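PDB 5Y7Q: fanconi-associated nuclease 1 homolog from Pseudomonas aeruginosa, which belongs to the FAN1 family of DNA-binding nucleases, combining helix-turn-helix, SAP and VRR-NUC domains in one chain. Local coordinates for residues Y42-H45 with N46-V50. Numbering follows the deposited sequence.
Sequences YYLH and NFRAV. With nucleotides of chain B.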
ATOM      1  N   TYR A  42      24.282  13.429  -9.157  1.00 63.32           N
ATOM      2  CA  TYR A  42      22.997  13.759  -8.534  1.00 63.01           C
ATOM      3  C   TYR A  42      22.625  12.795  -7.405  1.00 66.72           C
ATOM      4  O   TYR A  42      22.190  13.225  -6.326  1.00 69.57           O
ATOM      5  CB  TYR A  42      21.877  13.770  -9.597  1.00 57.08           C
ATOM      6  CG  TYR A  42      21.541  12.405 -10.164  1.00 55.03           C
ATOM      7  CD1 TYR A  42      22.255  11.873 -11.234  1.00 58.42           C
ATOM      8  CD2 TYR A  42      20.546  11.623  -9.597  1.00 52.77           C
ATOM      9  CE1 TYR A  42      21.970  10.606 -11.726  1.00 58.32           C
ATOM     10  CE2 TYR A  42      20.250  10.366 -10.079  1.00 51.23           C
ATOM     11  CZ  TYR A  42      20.959   9.862 -11.141  1.00 68.82           C
ATOM     12  OH  TYR A  42      20.657   8.602 -11.611  1.00 75.75           O
ATOM     13  N   TYR A  43      22.840  11.494  -7.629  1.00 64.30           N
ATOM     14  CA  TYR A  43      22.455  10.478  -6.653  1.00 56.86           C
ATOM     15  C   TYR A  43      23.300  10.575  -5.383  1.00 58.72           C
ATOM     16  O   TYR A  43      22.763  10.504  -4.268  1.00 54.94           O
ATOM     17  CB  TYR A  43      22.581   9.088  -7.286  1.00 52.67           C
ATOM     18  CG  TYR A  43      23.990   8.749  -7.791  1.00 58.16           C
ATOM     19  CD1 TYR A  43      24.441   9.219  -9.025  1.00 61.38           C
ATOM     20  CD2 TYR A  43      24.863   7.962  -7.031  1.00 51.77           C
ATOM     21  CE1 TYR A  43      25.718   8.931  -9.492  1.00 66.20           C
ATOM     22  CE2 TYR A  43      26.130   7.647  -7.501  1.00 58.95           C
ATOM     23  CZ  TYR A  43      26.562   8.138  -8.730  1.00 66.12           C
ATOM     24  OH  TYR A  43      27.833   7.848  -9.205  1.00 63.89           O
ATOM     25  N   LEU A  44      24.621  10.740  -5.529  1.00 58.65           N
ATOM     26  CA  LEU A  44      25.481  10.913  -4.360  1.00 62.26           C
ATOM     27  C   LEU A  44      25.082  12.150  -3.556  1.00 65.09           C
ATOM     28  O   LEU A  44      24.950  12.080  -2.328  1.00 61.40           O
ATOM     29  CB  LEU A  44      26.939  10.995  -4.796  1.00 66.45           C
ATOM     30  CG  LEU A  44      27.967  11.344  -3.732  1.00 67.87           C
ATOM     31  CD1 LEU A  44      27.985  10.269  -2.687  1.00 72.27           C
ATOM     32  CD2 LEU A  44      29.303  11.449  -4.403  1.00 73.02           C
ATOM     33  N   HIS A  45      24.874  13.288  -4.243  1.00 63.45           N
ATOM     34  CA  HIS A  45      24.337  14.498  -3.610  1.00 61.96           C
ATOM     35  C   HIS A  45      23.090  14.198  -2.775  1.00 65.09           C
ATOM     36  O   HIS A  45      22.971  14.646  -1.623  1.00 66.82           O
ATOM     37  CB  HIS A  45      23.996  15.544  -4.668  1.00 59.38           C
ATOM     38  CG  HIS A  45      25.173  16.060  -5.427  1.00 76.86           C
ATOM     39  ND1 HIS A  45      26.470  15.917  -4.983  1.00 82.32           N
ATOM     40  CD2 HIS A  45      25.248  16.740  -6.596  1.00 77.95           C
ATOM     41  CE1 HIS A  45      27.295  16.479  -5.849  1.00 84.37           C
ATOM     42  NE2 HIS A  45      26.579  16.985  -6.838  1.00 86.22           N
ATOM     43  N   ASN A  46      22.140  13.447  -3.345  1.00 56.41           N
ATOM     44  CA  ASN A  46      20.943  13.122  -2.577  1.00 61.53           C
ATOM     45  C   ASN A  46      21.298  12.310  -1.331  1.00 66.26           C
ATOM     46  O   ASN A  46      20.770  12.560  -0.235  1.00 72.72           O
ATOM     47  CB  ASN A  46      19.922  12.375  -3.455  1.00 56.76           C
ATOM     48  CG  ASN A  46      19.491  13.175  -4.698  1.00 56.45           C
ATOM     49  OD1 ASN A  46      19.627  14.405  -4.745  1.00 59.90           O
ATOM     50  ND2 ASN A  46      18.969  12.465  -5.710  1.00 55.02           N
ATOM     51  N   PHE A  47      22.215  11.353  -1.472  1.00 63.57           N
ATOM     52  CA  PHE A  47      22.586  10.506  -0.339  1.00 68.18           C
ATOM     53  C   PHE A  47      23.235  11.309   0.793  1.00 71.50           C
ATOM     54  O   PHE A  47      22.906  11.108   1.976  1.00 72.17           O
ATOM     55  CB  PHE A  47      23.523   9.403  -0.823  1.00 69.59           C
ATOM     56  CG  PHE A  47      23.721   8.304   0.168  1.00 66.33           C
ATOM     57  CD1 PHE A  47      22.891   7.199   0.169  1.00 63.07           C
ATOM     58  CD2 PHE A  47      24.724   8.372   1.102  1.00 64.45           C
ATOM     59  CE1 PHE A  47      23.069   6.185   1.087  1.00 58.93           C
ATOM     60  CE2 PHE A  47      24.900   7.359   2.011  1.00 67.85           C
ATOM     61  CZ  PHE A  47      24.071   6.265   2.004  1.00 59.09           C
ATOM     62  N   ARG A  48      24.179  12.205   0.457  1.00 66.85           N
ATOM     63  CA  ARG A  48      24.725  13.130   1.452  1.00 68.90           C
ATOM     64  C   ARG A  48      23.616  13.957   2.112  1.00 77.58           C
ATOM     65  O   ARG A  48      23.634  14.176   3.335  1.00 74.43           O
ATOM     66  CB  ARG A  48      25.784  14.049   0.814  1.00 67.65           C
ATOM     67  CG  ARG A  48      26.831  13.337  -0.042  1.00 66.59           C
ATOM     68  CD  ARG A  48      28.181  13.981   0.004  1.00 68.74           C
ATOM     69  NE  ARG A  48      28.491  14.847  -1.137  1.00 81.98           N
ATOM     70  CZ  ARG A  48      29.509  14.648  -1.979  1.00 81.79           C
ATOM     71  NH1 ARG A  48      30.294  13.595  -1.820  1.00 86.93           N
ATOM     72  NH2 ARG A  48      29.746  15.490  -2.982  1.00 75.36           N
ATOM     73  N   ALA A  49      22.626  14.407   1.322  1.00 77.64           N
ATOM     74  CA  ALA A  49      21.499  15.141   1.901  1.00 77.60           C
ATOM     75  C   ALA A  49      20.784  14.325   2.974  1.00 70.06           C
ATOM     76  O   ALA A  49      20.446  14.856   4.044  1.00 74.60           O
ATOM     77  CB  ALA A  49      20.507  15.554   0.811  1.00 83.39           C
ATOM     78  N   VAL A  50      20.549  13.033   2.709  1.00 59.52           N
ATOM     79  CA  VAL A  50      19.874  12.192   3.703  1.00 63.15           C
ATOM     80  C   VAL A  50      20.737  11.996   4.946  1.00 73.04           C
ATOM     81  O   VAL A  50      20.223  12.015   6.075  1.00 68.03           O
ATOM     82  CB  VAL A  50      19.465  10.837   3.103  1.00 60.70           C
ATOM     83  CG1 VAL A  50      19.547   9.738   4.174  1.00 58.92           C
ATOM     84  CG2 VAL A  50      18.055  10.918   2.561  1.00 67.49           C
TER
ATOM     85  P    DG B  10      22.293   7.865 -14.612  1.00 72.33           P
ATOM     86  OP1  DG B  10      23.442   8.248 -15.461  1.00 84.65           O
ATOM     87  OP2  DG B  10      22.435   7.510 -13.191  1.00 55.80           O
ATOM     88  O5'  DG B  10      21.259   9.057 -14.787  1.00 71.55           O
ATOM     89  C5'  DG B  10      20.895   9.457 -16.098  1.00 67.05           C
ATOM     90  C4'  DG B  10      19.585  10.179 -16.073  1.00 70.76           C
ATOM     91  O4'  DG B  10      18.545   9.233 -15.759  1.00 78.46           O
ATOM     92  C3'  DG B  10      19.513  11.278 -15.018  1.00 83.33           C
ATOM     93  O3'  DG B  10      19.266  12.522 -15.628  1.00 93.41           O
ATOM     94  C2'  DG B  10      18.361  10.873 -14.100  1.00 75.64           C
ATOM     95  C1'  DG B  10      17.608   9.835 -14.910  1.00 71.35           C
ATOM     96  N9   DG B  10      17.032   8.815 -14.064  1.00 68.68           N
ATOM     97  C8   DG B  10      17.630   8.192 -12.995  1.00 64.45           C
ATOM     98  N7   DG B  10      16.866   7.317 -12.408  1.00 65.09           N
ATOM     99  C5   DG B  10      15.678   7.375 -13.130  1.00 74.77           C
ATOM    100  C6   DG B  10      14.467   6.656 -12.962  1.00 78.49           C
ATOM    101  O6   DG B  10      14.195   5.794 -12.104  1.00 65.51           O
ATOM    102  N1   DG B  10      13.512   7.034 -13.917  1.00 83.80           N
ATOM    103  C2   DG B  10      13.709   7.990 -14.902  1.00 84.40           C
ATOM    104  N2   DG B  10      12.687   8.222 -15.734  1.00 92.18           N
ATOM    105  N3   DG B  10      14.833   8.659 -15.068  1.00 83.04           N
ATOM    106  C4   DG B  10      15.770   8.305 -14.149  1.00 80.03           C
TER
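From the second turn of helix 42-57, R48 folds back over L44 and H45 of the first. Its CB packs near the carbonyl oxygens of both residues, and CG sits 3.2 Å from L44 O, the acceptor of R48's own backbone N-H (2.9 Å, 171°). Bends at chi2 and chi3 then swing the chain toward the start of the helix. There L44 CG lies against one face of the guanidinium, toward the rim of that group, and NH1 comes 3.5 Å from L44 CD2. NH2 reaches the edge of the H45 ring, 3.9 Å from ND1, with the two planes turned 44° apart. A long arginine suits this place because its flat end can rest on leucine while NH2 forms a salt bridge with E78. Leucine, its CG anti to the backbone N (chi1 173°), supplies the apolar surface beneath.

At the first residue of the helix, Y42 suits the bound DNA because its long aromatic side chain carries a hydroxyl donor: OH gives a 2.6 Å hydrogen bond to OP2 of DG10 of chain B. Regular i to i+4 backbone bonds, such as N46 N to Y42 O, define the alpha helix. Its DNA-contacting start belongs to the FAN1 HTH domain.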